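Local coordinates for peptidoglycan-N-acetylmuramic acid deacetylase PdaC (Bacillus subtilis subsp. subtilis str. 168, PDB 6H8N), which removes the acetyl group from N-acetylmuramic acid residues of peptidoglycan, conferring lysozyme resistance, and also deacetylates short chitin oligomers, at residues 63-67 / 100-104. The protein carries 1 engineered substitution. Numbering follows the deposited sequence.
Sequences NEVGN and YRPTL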
loop_
_atom_site.group_PDB
_atom_site.type_symbol
_atom_site.label_atom_id
_atom_site.label_comp_id
_atom_site.label_asym_id
_atom_site.label_seq_id
_atom_site.Cartn_x
_atom_site.Cartn_y
_atom_site.Cartn_z
ATOM N N ASN A 63 1.525 1.762 10.351
ATOM C CA ASN A 63 1.387 1.480 8.934
ATOM C C ASN A 63 2.481 2.175 8.136
ATOM O O ASN A 63 3.077 3.163 8.578
ATOM C CB ASN A 63 -0.005 1.894 8.492
ATOM C CG ASN A 63 -1.056 1.200 9.305
ATOM O OD1 ASN A 63 -1.246 -0.019 9.168
ATOM N ND2 ASN A 63 -1.754 1.948 10.163
ATOM N N GLU A 64 2.750 1.639 6.959
ATOM C CA GLU A 64 3.754 2.185 6.068
ATOM C C GLU A 64 3.071 3.131 5.089
ATOM O O GLU A 64 1.912 2.918 4.709
ATOM C CB GLU A 64 4.483 1.059 5.323
ATOM C CG GLU A 64 5.619 1.550 4.440
ATOM C CD GLU A 64 6.527 0.450 3.949
ATOM O OE1 GLU A 64 6.126 -0.713 3.880
ATOM O OE2 GLU A 64 7.696 0.773 3.597
ATOM N N VAL A 65 3.782 4.184 4.695
ATOM C CA VAL A 65 3.276 5.181 3.761
ATOM C C VAL A 65 4.175 5.216 2.541
ATOM O O VAL A 65 5.400 5.362 2.660
ATOM C CB VAL A 65 3.181 6.567 4.412
ATOM C CG1 VAL A 65 2.791 7.634 3.382
ATOM C CG2 VAL A 65 2.185 6.520 5.540
ATOM N N GLY A 66 3.554 5.123 1.364
ATOM C CA GLY A 66 4.241 5.241 0.101
ATOM C C GLY A 66 3.713 6.422 -0.696
ATOM O O GLY A 66 2.680 7.000 -0.380
ATOM N N ASN A 67 4.451 6.775 -1.737
ATOM C CA ASN A 67 4.171 7.943 -2.561
ATOM C C ASN A 67 3.365 7.541 -3.795
ATOM O O ASN A 67 3.784 6.653 -4.537
ATOM C CB ASN A 67 5.537 8.520 -2.959
ATOM C CG ASN A 67 5.468 9.815 -3.740
ATOM O OD1 ASN A 67 4.675 9.989 -4.671
ATOM N ND2 ASN A 67 6.374 10.723 -3.408
ATOM N N TYR A 100 8.674 12.134 7.891
ATOM C CA TYR A 100 8.880 10.812 7.300
ATOM C C TYR A 100 9.205 10.954 5.821
ATOM O O TYR A 100 8.617 11.788 5.127
ATOM C CB TYR A 100 7.583 10.031 7.478
ATOM C CG TYR A 100 7.467 8.587 6.995
ATOM C CD1 TYR A 100 7.612 7.529 7.899
ATOM C CD2 TYR A 100 7.033 8.290 5.708
ATOM C CE1 TYR A 100 7.418 6.204 7.503
ATOM C CE2 TYR A 100 6.893 6.969 5.277
ATOM C CZ TYR A 100 7.031 5.924 6.201
ATOM O OH TYR A 100 6.805 4.581 5.835
ATOM N N ARG A 101 10.153 10.150 5.357
ATOM C CA ARG A 101 10.550 10.086 3.958
ATOM C C ARG A 101 10.164 8.726 3.380
ATOM O O ARG A 101 10.848 7.727 3.638
ATOM C CB ARG A 101 12.059 10.310 3.812
ATOM C CG ARG A 101 12.492 10.237 2.350
ATOM C CD ARG A 101 13.940 10.699 2.135
ATOM N NE ARG A 101 14.908 9.834 2.798
ATOM C CZ ARG A 101 16.226 9.909 2.619
ATOM N NH1 ARG A 101 17.028 9.078 3.270
ATOM N NH2 ARG A 101 16.745 10.809 1.786
ATOM N N PRO A 102 9.109 8.633 2.577
ATOM C CA PRO A 102 8.779 7.343 1.953
ATOM C C PRO A 102 9.932 6.830 1.114
ATOM O O PRO A 102 10.656 7.599 0.485
ATOM C CB PRO A 102 7.577 7.675 1.066
ATOM C CG PRO A 102 6.933 8.858 1.753
ATOM C CD PRO A 102 8.115 9.665 2.276
ATOM N N THR A 103 10.070 5.505 1.102
ATOM C CA THR A 103 10.995 4.833 0.203
ATOM C C THR A 103 10.293 4.122 -0.939
ATOM O O THR A 103 10.952 3.785 -1.931
ATOM C CB THR A 103 11.839 3.808 0.968
ATOM O OG1 THR A 103 10.979 2.846 1.543
ATOM C CG2 THR A 103 12.642 4.478 2.077
ATOM N N LEU A 104 8.979 3.929 -0.848
ATOM C CA LEU A 104 8.201 3.215 -1.849
ATOM C C LEU A 104 7.417 4.204 -2.691
ATOM O O LEU A 104 6.799 5.134 -2.160
ATOM C CB LEU A 104 7.206 2.261 -1.187
ATOM C CG LEU A 104 7.761 1.239 -0.202
ATOM C CD1 LEU A 104 6.623 0.476 0.451
ATOM C CD2 LEU A 104 8.698 0.295 -0.910
HETATM O O HOH W 1 9.389 3.138 3.862
HETATM O O HOH W 2 7.697 4.014 1.951
#
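Tyr-100 lays the CE2 side of its ring against Val-65, with CE2 3.8 Å from CB of the valine and Val-65 O near the plane of the ring at its edge. Strand 64-67 belongs to the parallel sheet of the NodB (polysaccharide deacetylase) domain, the C-terminal catalytic part of the protein; it pairs with strand 40-43 on one side and meets the loop that follows helix 80-98 here. With CG anti to the backbone N (chi1 -179°), the tyrosine extends from that loop to the strand, where its OH accepts a long but straight hydrogen bond from Val-65 N at 3.3 Å. Further along, Asn-67 N donates to Leu-104 O over 2.9 Å, and between these two direct bonds a water takes over, donating to Val-65 O and accepting from Leu-104 N. Pro-102 sets its CB 3.6 Å from the same Val-65 O. Asn-67, which precedes the zinc ligand His-68, has its side-chain amide held by Gln-91 and Ile-87 of helix 80-98 and by Ser-69. The extended Glu-64 side chain crosses Leu-104 at about a right angle, bringing OE2 to 3.3 Å from CD1, a close packing contact. OE2 is hydrogen-bonded to Ser-187 OG and accepts from a second water, which lies 2.8 Å from Thr-103 OG1.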